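Taurine:2-oxoglutarate aminotransferase (Bifidobacterium kashiwanohense PV20-2, PDB 6JIX) probably transfers the amino group of taurine to 2-oxoglutarate, as a pyridoxal 5'-phosphate-dependent aminotransferase of class III. Local coordinates at residues C251-M255 against M264-Q268. Residues are numbered along the deposited sequence; the frame is centred on the assembly and turned at random.
Sequences CDEVM and MFAWQ. With PLP (pyridoxal-5'-phosphate), chain G.
E253 runs past F265 and C251 past W267, with CA atoms 6.7 Å and 7.1 Å apart respectively, and no backbone hydrogen bond joins 251-255 to 264-268. The link is made instead by one carboxylate, a worked example of an acidic side chain gripping two consecutive peptide N-H groups at the start of a 3-10 turn. OE1 of E253 accepts from the backbone N of A266 at 2.6 Å, and OE2 of E253 from the backbone N of W267 at 2.8 Å, each oxygen being met on its syn side, 16° and 24° out of the carboxylate plane. S220 gives OE2 a further hydrogen bond through its hydroxyl. With CG anti to the carbonyl carbon and the chain bent at chi2 (-84°), the acid crosses the W267 side chain at about a right angle; OE2 of E253 meets the edge of the indole at CD1, 2.9 Å away. The F265 ring likewise offers its edge to OE1, while C251 adds an apolar touch, SG to CB of W267 at 4.1 Å. On the other side of the chain, D252 turns to the cofactor: its OD2 lies 2.7 Å from N1 of PLP, its OD1 closes an Asx turn on the N of V254, and V254 packs against the pyridine ring. An alanine in place of E253 would probably leave the N-H groups of A266 and W267 without their carboxylate acceptor and the 3-10 turn less firmly tied to the strand. Adjacent acids thus divide two tasks in this fold type I aminotransferase: D252 addresses the pyridine nitrogen, probably stabilising its protonated form, and buried E253, its carboxylate held by two peptide N-H groups and the S220 hydroxyl, an arrangement likely to stabilise a negative charge there, fastens the following loop behind the PLP site.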
ATOM      1  N   CYS A 251      15.518  -0.343  10.933  1.00 20.72           N
ATOM      2  CA  CYS A 251      14.677  -1.081  11.863  1.00 23.47           C
ATOM      3  C   CYS A 251      13.229  -1.006  11.399  1.00 25.22           C
ATOM      4  O   CYS A 251      12.746   0.059  11.002  1.00 24.73           O
ATOM      5  CB  CYS A 251      14.788  -0.532  13.285  1.00 26.46           C
ATOM      6  SG  CYS A 251      16.372  -0.791  14.046  1.00 27.01           S
ATOM      7  N   ASP A 252      12.550  -2.149  11.439  1.00 24.89           N
ATOM      8  CA  ASP A 252      11.136  -2.238  11.095  1.00 23.65           C
ATOM      9  C   ASP A 252      10.321  -2.088  12.384  1.00 24.74           C
ATOM     10  O   ASP A 252      10.313  -2.984  13.234  1.00 24.06           O
ATOM     11  CB  ASP A 252      10.870  -3.563  10.375  1.00 23.42           C
ATOM     12  CG  ASP A 252       9.425  -3.722   9.929  1.00 26.44           C
ATOM     13  OD1 ASP A 252       8.534  -3.113  10.560  1.00 25.20           O
ATOM     14  OD2 ASP A 252       9.180  -4.479   8.958  1.00 24.20           O
ATOM     15  N   GLU A 253       9.633  -0.954  12.530  1.00 28.44           N
ATOM     16  CA  GLU A 253       8.783  -0.686  13.683  1.00 24.25           C
ATOM     17  C   GLU A 253       7.311  -0.895  13.366  1.00 23.64           C
ATOM     18  O   GLU A 253       6.453  -0.454  14.136  1.00 28.11           O
ATOM     19  CB  GLU A 253       8.981   0.748  14.188  1.00 22.57           C
ATOM     20  CG  GLU A 253      10.364   1.075  14.697  1.00 25.97           C
ATOM     21  CD  GLU A 253      10.554   0.659  16.132  1.00 28.72           C
ATOM     22  OE1 GLU A 253       9.593   0.808  16.912  1.00 30.16           O
ATOM     23  OE2 GLU A 253      11.657   0.173  16.478  1.00 31.50           O
ATOM     24  N   VAL A 254       6.995  -1.565  12.257  1.00 21.44           N
ATOM     25  CA  VAL A 254       5.598  -1.672  11.843  1.00 25.62           C
ATOM     26  C   VAL A 254       4.752  -2.285  12.962  1.00 25.87           C
ATOM     27  O   VAL A 254       3.642  -1.818  13.249  1.00 25.81           O
ATOM     28  CB  VAL A 254       5.483  -2.469  10.529  1.00 21.46           C
ATOM     29  CG1 VAL A 254       4.054  -2.977  10.323  1.00 20.75           C
ATOM     30  CG2 VAL A 254       5.922  -1.608   9.350  1.00 20.38           C
ATOM     31  N   MET A 255       5.246  -3.349  13.591  1.00 24.47           N
ATOM     32  CA  MET A 255       4.499  -4.007  14.652  1.00 26.01           C
ATOM     33  C   MET A 255       4.889  -3.532  16.047  1.00 22.52           C
ATOM     34  O   MET A 255       4.026  -3.426  16.919  1.00 20.23           O
ATOM     35  CB  MET A 255       4.674  -5.529  14.571  1.00 18.04           C
ATOM     36  CG  MET A 255       4.023  -6.254  15.740  1.00 23.70           C
ATOM     37  SD  MET A 255       3.607  -7.990  15.435  1.00 27.81           S
ATOM     38  CE  MET A 255       2.749  -7.830  13.875  1.00 25.00           C
ATOM     39  N   MET A 264       8.273   4.729  22.730  1.00 29.31           N
ATOM     40  CA  MET A 264       7.557   5.125  21.518  1.00 28.86           C
ATOM     41  C   MET A 264       7.954   4.243  20.331  1.00 30.80           C
ATOM     42  O   MET A 264       7.094   3.777  19.576  1.00 26.64           O
ATOM     43  CB  MET A 264       7.779   6.603  21.206  1.00 28.04           C
ATOM     44  CG  MET A 264       6.855   7.125  20.100  1.00 36.59           C
ATOM     45  SD  MET A 264       5.121   7.458  20.595  1.00 42.83           S
ATOM     46  CE  MET A 264       5.301   7.650  22.372  1.00 38.06           C
ATOM     47  N   PHE A 265       9.245   3.985  20.156  1.00 27.97           N
ATOM     48  CA  PHE A 265       9.703   3.030  19.162  1.00 27.33           C
ATOM     49  C   PHE A 265      10.523   1.959  19.859  1.00 28.08           C
ATOM     50  O   PHE A 265      11.287   2.252  20.781  1.00 33.57           O
ATOM     51  CB  PHE A 265      10.519   3.716  18.066  1.00 27.87           C
ATOM     52  CG  PHE A 265       9.751   4.770  17.327  1.00 29.12           C
ATOM     53  CD1 PHE A 265       8.610   4.434  16.601  1.00 26.78           C
ATOM     54  CD2 PHE A 265      10.144   6.105  17.373  1.00 29.04           C
ATOM     55  CE1 PHE A 265       7.876   5.416  15.918  1.00 22.74           C
ATOM     56  CE2 PHE A 265       9.414   7.089  16.697  1.00 26.93           C
ATOM     57  CZ  PHE A 265       8.279   6.740  15.974  1.00 20.62           C
ATOM     58  N   ALA A 266      10.340   0.707  19.439  1.00 30.23           N
ATOM     59  CA  ALA A 266      11.036  -0.383  20.116  1.00 31.47           C
ATOM     60  C   ALA A 266      12.546  -0.231  20.009  1.00 28.66           C
ATOM     61  O   ALA A 266      13.265  -0.541  20.966  1.00 28.83           O
ATOM     62  CB  ALA A 266      10.586  -1.740  19.568  1.00 27.07           C
ATOM     63  N   TRP A 267      13.055   0.288  18.890  1.00 25.32           N
ATOM     64  CA  TRP A 267      14.502   0.436  18.840  1.00 30.18           C
ATOM     65  C   TRP A 267      15.001   1.363  19.949  1.00 32.47           C
ATOM     66  O   TRP A 267      16.179   1.305  20.312  1.00 31.20           O
ATOM     67  CB  TRP A 267      14.964   0.907  17.451  1.00 23.37           C
ATOM     68  CG  TRP A 267      14.441   2.231  16.998  1.00 29.07           C
ATOM     69  CD1 TRP A 267      13.417   2.452  16.120  1.00 27.80           C
ATOM     70  CD2 TRP A 267      14.939   3.531  17.366  1.00 30.68           C
ATOM     71  NE1 TRP A 267      13.230   3.803  15.937  1.00 25.38           N
ATOM     72  CE2 TRP A 267      14.153   4.488  16.684  1.00 28.27           C
ATOM     73  CE3 TRP A 267      15.960   3.980  18.215  1.00 27.63           C
ATOM     74  CZ2 TRP A 267      14.358   5.865  16.828  1.00 27.09           C
ATOM     75  CZ3 TRP A 267      16.162   5.346  18.356  1.00 25.93           C
ATOM     76  CH2 TRP A 267      15.362   6.272  17.666  1.00 27.99           C
ATOM     77  N   GLN A 268      14.112   2.151  20.558  1.00 30.29           N
ATOM     78  CA  GLN A 268      14.515   2.997  21.675  1.00 32.83           C
ATOM     79  C   GLN A 268      14.796   2.196  22.947  1.00 34.33           C
ATOM     80  O   GLN A 268      15.237   2.788  23.937  1.00 33.57           O
ATOM     81  CB  GLN A 268      13.444   4.053  21.956  1.00 26.80           C
ATOM     82  CG  GLN A 268      13.541   5.273  21.050  1.00 31.15           C
ATOM     83  CD  GLN A 268      12.210   6.010  20.918  1.00 32.65           C
ATOM     84  OE1 GLN A 268      11.175   5.525  21.385  1.00 33.74           O
ATOM     85  NE2 GLN A 268      12.232   7.181  20.281  1.00 27.74           N
TER
HETATM   86  N1  PLP G 503       6.623  -5.427   9.094  1.00 29.01           N
HETATM   87  C2  PLP G 503       6.195  -6.052  10.194  1.00 28.05           C
HETATM   88  C2A PLP G 503       7.089  -6.170  11.415  1.00 27.30           C
HETATM   89  C3  PLP G 503       4.896  -6.617  10.240  1.00 24.86           C
HETATM   90  O3  PLP G 503       4.427  -7.274  11.362  1.00 29.07           O
HETATM   91  C4  PLP G 503       4.064  -6.516   9.148  1.00 29.01           C
HETATM   92  C4A PLP G 503       2.643  -7.146   9.234  1.00 32.02           C
HETATM   93  O4A PLP G 503       2.428  -8.097   9.986  1.00 31.04           O
HETATM   94  C5  PLP G 503       4.564  -5.836   7.994  1.00 27.70           C
HETATM   95  C6  PLP G 503       5.855  -5.291   7.998  1.00 23.38           C
HETATM   96  C5A PLP G 503       3.646  -5.692   6.726  1.00 29.15           C
HETATM   97  O4P PLP G 503       2.769  -4.649   7.011  1.00 28.14           O
HETATM   98  P   PLP G 503       1.434  -4.441   6.104  1.00 27.70           P
HETATM   99  O1P PLP G 503       0.779  -3.174   6.443  1.00 25.99           O
HETATM  100  O2P PLP G 503       1.772  -4.279   4.675  1.00 29.83           O
HETATM  101  O3P PLP G 503       0.429  -5.775   6.312  1.00 25.02           O